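Local coordinates for holo-[acyl-carrier-protein] synthase (Neisseria meningitidis FAM18, PDB 5SUV), which belongs to the 4'-phosphopantetheinyl transferase superfamily and forms a three-chain assembly that holds coenzyme A in pockets shared between subunits, at residues Arg30-Glu36 and Phe74-Ile79; Lys52-Ala56 and Leu109-Asp113. Numbering follows the deposited sequence.

Interaction 1 of 2, residues Arg30-Glu36 and Phe74-Ile79; sequences RILTPEE and FRNIGI. With COA (coenzyme A), chain D.
A capping box, T33 with E36, opens helix 34-39 in this phosphopantetheinyl-transferase fold, and its glutamate is tied to the strand that starts at I77 (phi/psi -107/105°). Segment 30-36 ends helix 25-31, leaves helical geometry at L32 (-89/149°) and re-enters a helix after the N-cap T33 (-73/159°). CA atoms pair I31 with F74 (5.0 Å) and T33 with R75 (4.1 Å). R75 (mtt, 93 Å² buried) runs back to R30: its NH2 is 3.8 Å from R30 CA, which sits over the guanidinium face, and its CG is 3.9 Å from L32 O. F74 (chi1 m, 76 Å²) offers a ring face to I31 (mm), whose CD1 stands 3.9 Å from the centroid in a CH-pi contact. Both residues line the coenzyme A pocket; O5P of the ligand lies at the ring's edge. I31, F74 and I77 also give their carbonyl oxygens to K57 NZ of helix 46-63, which salt-bridges E36. T33 CG2 packs 3.3 Å from R75 O. The box pairs T33 N with E36 OE1 (3.0 Å) and E36 N with T33 OG1 (3.2 Å), while I79 N donates to E36 OE2 at 2.9 Å.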
loop_
_atom_site.group_PDB
_atom_site.type_symbol
_atom_site.label_atom_id
_atom_site.label_comp_id
_atom_site.label_asym_id
_atom_site.label_seq_id
_atom_site.Cartn_x
_atom_site.Cartn_y
_atom_site.Cartn_z
ATOM N N ARG A 30 -20.671 -10.891 -11.378
ATOM C CA ARG A 30 -19.481 -10.931 -12.202
ATOM C C ARG A 30 -18.209 -10.934 -11.360
ATOM O O ARG A 30 -17.212 -11.551 -11.764
ATOM C CB ARG A 30 -19.504 -9.745 -13.177
ATOM C CG ARG A 30 -18.395 -9.737 -14.221
ATOM C CD ARG A 30 -18.660 -8.727 -15.339
ATOM N NE ARG A 30 -19.789 -9.123 -16.189
ATOM C CZ ARG A 30 -20.999 -8.562 -16.178
ATOM N NH1 ARG A 30 -21.278 -7.550 -15.363
ATOM N NH2 ARG A 30 -21.942 -9.015 -16.996
ATOM N N ILE A 31 -18.237 -10.301 -10.180
ATOM C CA ILE A 31 -17.037 -10.052 -9.386
ATOM C C ILE A 31 -16.832 -11.106 -8.309
ATOM O O ILE A 31 -15.694 -11.444 -7.970
ATOM C CB ILE A 31 -17.106 -8.657 -8.735
ATOM C CG1 ILE A 31 -17.309 -7.590 -9.803
ATOM C CG2 ILE A 31 -15.851 -8.385 -7.924
ATOM C CD1 ILE A 31 -16.327 -7.615 -10.905
ATOM N N LEU A 32 -17.919 -11.629 -7.757
ATOM C CA LEU A 32 -17.824 -12.557 -6.640
ATOM C C LEU A 32 -17.707 -13.990 -7.144
ATOM O O LEU A 32 -18.254 -14.338 -8.194
ATOM C CB LEU A 32 -19.044 -12.453 -5.739
ATOM C CG LEU A 32 -19.323 -11.067 -5.167
ATOM C CD1 LEU A 32 -20.554 -11.129 -4.300
ATOM C CD2 LEU A 32 -18.102 -10.551 -4.387
ATOM N N THR A 33 -16.997 -14.819 -6.376
ATOM C CA THR A 33 -16.966 -16.249 -6.672
ATOM C C THR A 33 -18.301 -16.879 -6.295
ATOM O O THR A 33 -19.044 -16.336 -5.475
ATOM C CB THR A 33 -15.847 -16.965 -5.908
ATOM O OG1 THR A 33 -16.184 -17.060 -4.516
ATOM C CG2 THR A 33 -14.525 -16.249 -6.045
ATOM N N PRO A 34 -18.620 -18.048 -6.864
ATOM C CA PRO A 34 -19.844 -18.749 -6.448
ATOM C C PRO A 34 -19.984 -18.868 -4.941
ATOM O O PRO A 34 -21.097 -18.756 -4.416
ATOM C CB PRO A 34 -19.696 -20.125 -7.112
ATOM C CG PRO A 34 -18.809 -19.894 -8.273
ATOM C CD PRO A 34 -17.856 -18.805 -7.865
ATOM N N GLU A 35 -18.876 -19.058 -4.222
ATOM C CA GLU A 35 -18.934 -19.174 -2.769
ATOM C C GLU A 35 -19.323 -17.847 -2.135
ATOM O O GLU A 35 -20.237 -17.781 -1.301
ATOM C CB GLU A 35 -17.581 -19.637 -2.222
ATOM C CG GLU A 35 -17.126 -21.007 -2.709
ATOM C CD GLU A 35 -16.475 -20.983 -4.084
ATOM O OE1 GLU A 35 -16.228 -19.887 -4.627
ATOM O OE2 GLU A 35 -16.215 -22.077 -4.631
ATOM N N GLU A 36 -18.633 -16.774 -2.517
ATOM C CA GLU A 36 -18.959 -15.462 -1.976
ATOM C C GLU A 36 -20.374 -15.055 -2.349
ATOM O O GLU A 36 -21.054 -14.367 -1.581
ATOM C CB GLU A 36 -17.970 -14.425 -2.488
ATOM C CG GLU A 36 -16.566 -14.584 -1.966
ATOM C CD GLU A 36 -15.588 -13.741 -2.739
ATOM O OE1 GLU A 36 -15.823 -13.497 -3.939
ATOM O OE2 GLU A 36 -14.585 -13.327 -2.152
ATOM N N PHE A 74 -11.998 -12.931 -11.454
ATOM C CA PHE A 74 -12.780 -12.593 -10.274
ATOM C C PHE A 74 -13.432 -13.826 -9.676
ATOM O O PHE A 74 -13.519 -13.955 -8.450
ATOM C CB PHE A 74 -13.844 -11.560 -10.626
ATOM C CG PHE A 74 -13.278 -10.230 -11.021
ATOM C CD1 PHE A 74 -12.727 -9.392 -10.077
ATOM C CD2 PHE A 74 -13.313 -9.825 -12.337
ATOM C CE1 PHE A 74 -12.217 -8.150 -10.443
ATOM C CE2 PHE A 74 -12.805 -8.595 -12.710
ATOM C CZ PHE A 74 -12.250 -7.761 -11.768
ATOM N N ARG A 75 -13.907 -14.737 -10.524
ATOM C CA ARG A 75 -14.640 -15.896 -10.032
ATOM C C ARG A 75 -13.739 -16.979 -9.452
ATOM O O ARG A 75 -14.265 -17.914 -8.828
ATOM C CB ARG A 75 -15.495 -16.512 -11.139
ATOM C CG ARG A 75 -16.740 -15.725 -11.460
ATOM C CD ARG A 75 -17.653 -16.525 -12.370
ATOM N NE ARG A 75 -18.864 -15.784 -12.706
ATOM C CZ ARG A 75 -18.952 -14.887 -13.686
ATOM N NH1 ARG A 75 -17.897 -14.601 -14.439
ATOM N NH2 ARG A 75 -20.102 -14.270 -13.912
ATOM N N ASN A 76 -12.415 -16.844 -9.595
ATOM C CA ASN A 76 -11.461 -17.774 -9.010
ATOM C C ASN A 76 -10.711 -17.200 -7.818
ATOM O O ASN A 76 -10.009 -17.953 -7.137
ATOM C CB ASN A 76 -10.426 -18.235 -10.058
ATOM C CG ASN A 76 -10.923 -19.405 -10.910
ATOM O OD1 ASN A 76 -11.884 -20.096 -10.552
ATOM N ND2 ASN A 76 -10.289 -19.607 -12.050
ATOM N N ILE A 77 -10.828 -15.903 -7.544
ATOM C CA ILE A 77 -10.091 -15.257 -6.460
ATOM C C ILE A 77 -11.091 -14.961 -5.347
ATOM O O ILE A 77 -11.866 -14.004 -5.442
ATOM C CB ILE A 77 -9.412 -13.966 -6.916
ATOM C CG1 ILE A 77 -8.459 -14.188 -8.097
ATOM C CG2 ILE A 77 -8.697 -13.329 -5.730
ATOM C CD1 ILE A 77 -8.179 -12.894 -8.848
ATOM N N GLY A 78 -11.054 -15.750 -4.276
ATOM C CA GLY A 78 -11.967 -15.598 -3.157
ATOM C C GLY A 78 -11.276 -15.005 -1.942
ATOM O O GLY A 78 -10.073 -15.178 -1.747
ATOM N N ILE A 79 -12.046 -14.295 -1.118
ATOM C CA ILE A 79 -11.541 -13.735 0.129
ATOM C C ILE A 79 -12.265 -14.406 1.291
ATOM O O ILE A 79 -13.503 -14.438 1.327
ATOM C CB ILE A 79 -11.701 -12.199 0.178
ATOM C CG1 ILE A 79 -10.729 -11.519 -0.790
ATOM C CG2 ILE A 79 -11.418 -11.676 1.565
ATOM C CD1 ILE A 79 -11.142 -11.546 -2.245
HETATM N N1A COA D . 0.237 -6.836 -13.855
HETATM C C2A COA D . 0.336 -5.915 -12.868
HETATM N N3A COA D . -0.117 -4.668 -12.897
HETATM C C4A COA D . -0.741 -4.309 -14.074
HETATM C C5A COA D . -0.926 -5.154 -15.215
HETATM C C6A COA D . -0.387 -6.445 -15.009
HETATM N N6A COA D . -0.447 -7.318 -15.943
HETATM N N7A COA D . -1.546 -4.542 -16.192
HETATM C C8A COA D . -1.748 -3.347 -15.683
HETATM N N9A COA D . -1.291 -3.170 -14.423
HETATM C C1B COA D . -1.304 -1.952 -13.569
HETATM C C2B COA D . -0.591 -0.756 -14.353
HETATM O O2B COA D . 0.335 -0.124 -13.571
HETATM C C3B COA D . -1.854 0.132 -14.616
HETATM O O3B COA D . -1.608 1.418 -14.616
HETATM P P3B COA D . -0.521 2.056 -15.858
HETATM O O7A COA D . -0.868 1.372 -17.001
HETATM O O8A COA D . 0.835 1.714 -15.323
HETATM O O9A COA D . -0.906 3.447 -15.821
HETATM C C4B COA D . -2.639 -0.205 -13.338
HETATM O O4B COA D . -2.585 -1.578 -13.256
HETATM C C5B COA D . -4.094 0.271 -13.332
HETATM O O5B COA D . -4.610 0.002 -12.083
HETATM P P1A COA D . -6.026 0.702 -11.786
HETATM O O1A COA D . -5.912 2.093 -11.927
HETATM O O2A COA D . -6.540 0.026 -10.554
HETATM O O3A COA D . -6.791 0.263 -13.192
HETATM P P2A COA D . -7.998 -0.754 -13.212
HETATM O O4A COA D . -8.404 -0.748 -14.557
HETATM O O5A COA D . -8.902 -0.541 -12.032
HETATM O O6A COA D . -7.386 -2.331 -12.939
HETATM C CBP COA D . -6.484 -4.235 -14.029
HETATM C CCP COA D . -6.492 -2.680 -13.847
HETATM C CDP COA D . -5.067 -4.671 -14.163
HETATM C CEP COA D . -7.125 -5.016 -12.912
HETATM C CAP COA D . -7.217 -4.498 -15.288
HETATM O OAP COA D . -6.519 -3.952 -16.356
HETATM C C9P COA D . -7.412 -5.954 -15.579
HETATM O O9P COA D . -6.493 -6.631 -15.882
HETATM N N8P COA D . -8.679 -6.493 -15.532
HETATM C C7P COA D . -9.842 -5.719 -15.197
HETATM C C6P COA D . -10.941 -6.060 -16.217
HETATM C C5P COA D . -12.236 -6.063 -15.491
HETATM O O5P COA D . -12.811 -7.068 -15.205
HETATM N N4P COA D . -12.783 -4.836 -15.150
HETATM C C3P COA D . -14.032 -4.798 -14.383
HETATM C C2P COA D . -15.174 -5.442 -15.121
HETATM S S1P COA D . -16.539 -5.528 -13.978
#

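Interaction 2 of 2, residues Lys52-Ala56 and Leu109-Asp113. With COA (coenzyme A), chain F.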
loop_
_atom_site.group_PDB
_atom_site.type_symbol
_atom_site.label_atom_id
_atom_site.label_comp_id
_atom_site.label_asym_id
_atom_site.label_seq_id
_atom_site.Cartn_x
_atom_site.Cartn_y
_atom_site.Cartn_z
ATOM N N LYS A 52 -14.478 -4.215 -1.063
ATOM C CA LYS A 52 -13.292 -4.902 -0.552
ATOM C C LYS A 52 -12.910 -6.076 -1.444
ATOM O O LYS A 52 -11.727 -6.280 -1.747
ATOM C CB LYS A 52 -13.538 -5.391 0.877
ATOM C CG LYS A 52 -13.508 -4.267 1.924
ATOM C CD LYS A 52 -13.620 -4.788 3.345
ATOM C CE LYS A 52 -13.573 -3.635 4.351
ATOM N NZ LYS A 52 -13.831 -4.083 5.744
ATOM N N ARG A 53 -13.897 -6.857 -1.874
ATOM C CA ARG A 53 -13.606 -7.976 -2.766
ATOM C C ARG A 53 -13.049 -7.479 -4.092
ATOM O O ARG A 53 -12.056 -8.012 -4.595
ATOM C CB ARG A 53 -14.867 -8.825 -2.985
ATOM C CG ARG A 53 -15.475 -9.432 -1.731
ATOM C CD ARG A 53 -14.435 -10.070 -0.844
ATOM N NE ARG A 53 -15.001 -11.002 0.138
ATOM C CZ ARG A 53 -15.579 -10.644 1.280
ATOM N NH1 ARG A 53 -15.703 -9.364 1.606
ATOM N NH2 ARG A 53 -16.038 -11.569 2.103
ATOM N N PHE A 54 -13.655 -6.438 -4.659
ATOM C CA PHE A 54 -13.179 -5.894 -5.923
ATOM C C PHE A 54 -11.738 -5.413 -5.795
ATOM O O PHE A 54 -10.890 -5.738 -6.632
ATOM C CB PHE A 54 -14.111 -4.765 -6.374
ATOM C CG PHE A 54 -13.854 -4.266 -7.760
ATOM C CD1 PHE A 54 -14.075 -5.073 -8.854
ATOM C CD2 PHE A 54 -13.395 -2.976 -7.970
ATOM C CE1 PHE A 54 -13.830 -4.618 -10.136
ATOM C CE2 PHE A 54 -13.151 -2.515 -9.250
ATOM C CZ PHE A 54 -13.386 -3.335 -10.336
ATOM N N ALA A 55 -11.431 -4.658 -4.735
ATOM C CA ALA A 55 -10.062 -4.171 -4.576
ATOM C C ALA A 55 -9.089 -5.327 -4.365
ATOM O O ALA A 55 -7.993 -5.335 -4.929
ATOM C CB ALA A 55 -9.956 -3.194 -3.406
ATOM N N ALA A 56 -9.471 -6.298 -3.536
ATOM C CA ALA A 56 -8.573 -7.406 -3.228
ATOM C C ALA A 56 -8.310 -8.255 -4.466
ATOM O O ALA A 56 -7.181 -8.691 -4.702
ATOM C CB ALA A 56 -9.172 -8.261 -2.111
ATOM N N LEU A 109 -2.512 -10.624 1.954
ATOM C CA LEU A 109 -3.519 -9.608 1.692
ATOM C C LEU A 109 -3.690 -8.736 2.921
ATOM O O LEU A 109 -3.817 -9.253 4.036
ATOM C CB LEU A 109 -4.869 -10.251 1.364
ATOM C CG LEU A 109 -6.109 -9.360 1.237
ATOM C CD1 LEU A 109 -5.878 -8.362 0.136
ATOM C CD2 LEU A 109 -7.354 -10.217 0.953
ATOM N N SER A 110 -3.781 -7.434 2.703
ATOM C CA SER A 110 -4.275 -6.530 3.726
ATOM C C SER A 110 -5.275 -5.571 3.110
ATOM O O SER A 110 -5.132 -5.154 1.963
ATOM C CB SER A 110 -3.140 -5.724 4.385
ATOM O OG SER A 110 -3.643 -4.923 5.448
ATOM N N MET A 111 -6.263 -5.184 3.904
ATOM C CA MET A 111 -7.240 -4.218 3.440
ATOM C C MET A 111 -7.478 -3.163 4.505
ATOM O O MET A 111 -7.308 -3.414 5.696
ATOM C CB MET A 111 -8.542 -4.921 3.063
ATOM C CG MET A 111 -8.372 -5.721 1.769
ATOM S SD MET A 111 -9.890 -6.492 1.255
ATOM C CE MET A 111 -10.108 -7.693 2.544
ATOM N N SER A 112 -7.880 -1.985 4.045
ATOM C CA SER A 112 -8.288 -0.912 4.935
ATOM C C SER A 112 -9.320 -0.058 4.219
ATOM O O SER A 112 -9.399 -0.034 2.989
ATOM C CB SER A 112 -7.089 -0.055 5.370
ATOM O OG SER A 112 -7.481 0.955 6.294
ATOM N N ASP A 113 -10.109 0.668 5.000
ATOM C CA ASP A 113 -11.050 1.589 4.397
ATOM C C ASP A 113 -11.216 2.786 5.313
ATOM O O ASP A 113 -11.108 2.669 6.534
ATOM C CB ASP A 113 -12.400 0.924 4.140
ATOM C CG ASP A 113 -13.097 0.517 5.414
ATOM O OD1 ASP A 113 -13.604 1.412 6.117
ATOM O OD2 ASP A 113 -13.154 -0.697 5.703
HETATM N N1A COA F . -5.203 -9.109 11.193
HETATM C C2A COA F . -5.085 -8.500 10.006
HETATM N N3A COA F . -5.998 -7.806 9.383
HETATM C C4A COA F . -7.239 -7.709 10.051
HETATM C C5A COA F . -7.529 -8.318 11.308
HETATM C C6A COA F . -6.445 -9.011 11.831
HETATM N N6A COA F . -6.581 -9.608 12.989
HETATM N N7A COA F . -8.702 -8.078 11.707
HETATM C C8A COA F . -9.202 -7.356 10.741
HETATM N N9A COA F . -8.357 -7.099 9.723
HETATM C C1B COA F . -8.625 -6.365 8.545
HETATM C C2B COA F . -9.894 -6.983 7.765
HETATM O O2B COA F . -9.670 -7.162 6.417
HETATM C C3B COA F . -10.873 -5.832 7.980
HETATM O O3B COA F . -11.731 -5.653 6.970
HETATM P P3B COA F . -12.682 -7.105 6.553
HETATM O O7A COA F . -13.727 -6.364 5.986
HETATM O O8A COA F . -11.787 -7.819 5.624
HETATM O O9A COA F . -12.833 -7.691 7.890
HETATM C C4B COA F . -9.851 -4.674 8.021
HETATM O O4B COA F . -8.918 -5.111 8.934
HETATM C C5B COA F . -10.460 -3.392 8.477
HETATM O O5B COA F . -9.459 -2.390 8.282
HETATM P P1A COA F . -9.691 -1.080 9.135
HETATM O O1A COA F . -11.008 -0.468 8.844
HETATM O O2A COA F . -8.406 -0.336 9.184
HETATM O O3A COA F . -9.992 -1.723 10.603
HETATM P P2A COA F . -10.295 -0.720 11.723
HETATM O O4A COA F . -9.412 0.400 11.721
HETATM O O5A COA F . -11.769 -0.496 11.990
HETATM O O6A COA F . -9.800 -1.620 13.009
HETATM C CBP COA F . -8.028 -2.925 13.808
HETATM C CCP COA F . -8.456 -1.861 12.857
HETATM C CDP COA F . -8.413 -4.180 13.209
HETATM C CEP COA F . -6.530 -2.929 13.942
HETATM C CAP COA F . -8.650 -2.784 15.232
HETATM O OAP COA F . -8.153 -3.733 16.095
HETATM C C9P COA F . -8.360 -1.439 15.928
HETATM O O9P COA F . -7.280 -1.289 16.478
HETATM N N8P COA F . -9.377 -0.438 15.966
HETATM C C7P COA F . -9.174 0.901 16.622
HETATM C C6P COA F . -8.241 0.841 17.816
HETATM C C5P COA F . -8.722 1.764 18.923
HETATM O O5P COA F . -8.727 1.411 20.055
HETATM N N4P COA F . -9.139 3.055 18.613
HETATM C C3P COA F . -9.608 3.935 19.684
HETATM C C2P COA F . -8.492 4.751 20.282
HETATM S S1P COA F . -7.988 4.122 21.938
#
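Helix 46-63 packs here on the edge strand (within this chain) of the three-stranded antiparallel sheet, a helix-on-sheet contact in which the axes of 52-56 and 109-113 approach to 9.6 Å at 135°. The apolar part is made by A56 against L109 and M111: A56 CB lies 4.0 Å from L109 CD1 and 3.9 Å from M111 SD. The same sulphur sits 3.5 Å from K52 O and 3.8 Å from K52 CB, filling the gap beside one helical turn. The charged part lies farther along the strand, where K52 (mttt), extended beyond CB, reaches D113; NZ to OD2 is 3.5 Å, a salt bridge whose lysine end is less surely placed. Ligand contacts follow: the same uncertain NZ donates to coenzyme A O3B, and H81 also binds the ligand. The third subunit completes the site with K62 and I68, and its K62 NZ hydrogen-bonds to M111 O. S112, whose CA-to-CB bond points away from the helix, donates from OG to coenzyme A O2A at 3.3 Å.

In the fold
Both contacts are largely buried, and helix 46-63 joins them: its K57 gathers carbonyl oxygens in interaction 1, while K52 and A56 face the strand in interaction 2. The two touch, I79 CD1 lying 3.8 Å from A56 CB and I31 CG2 3.9 Å from F54 CD1; E36 and R53 add a long, weak ion pair. Interaction 1 is a join held by charged side chains bound to backbone groups and by the I31-F74 CH-pi contact, with R30, P34 and R75 exposed at its margin. Interaction 2 sets helix side chains against a sheet. Each borders a different coenzyme A in a pocket shared between subunits; the chain supplies I31 and F74 to one and K52 and S112 to another.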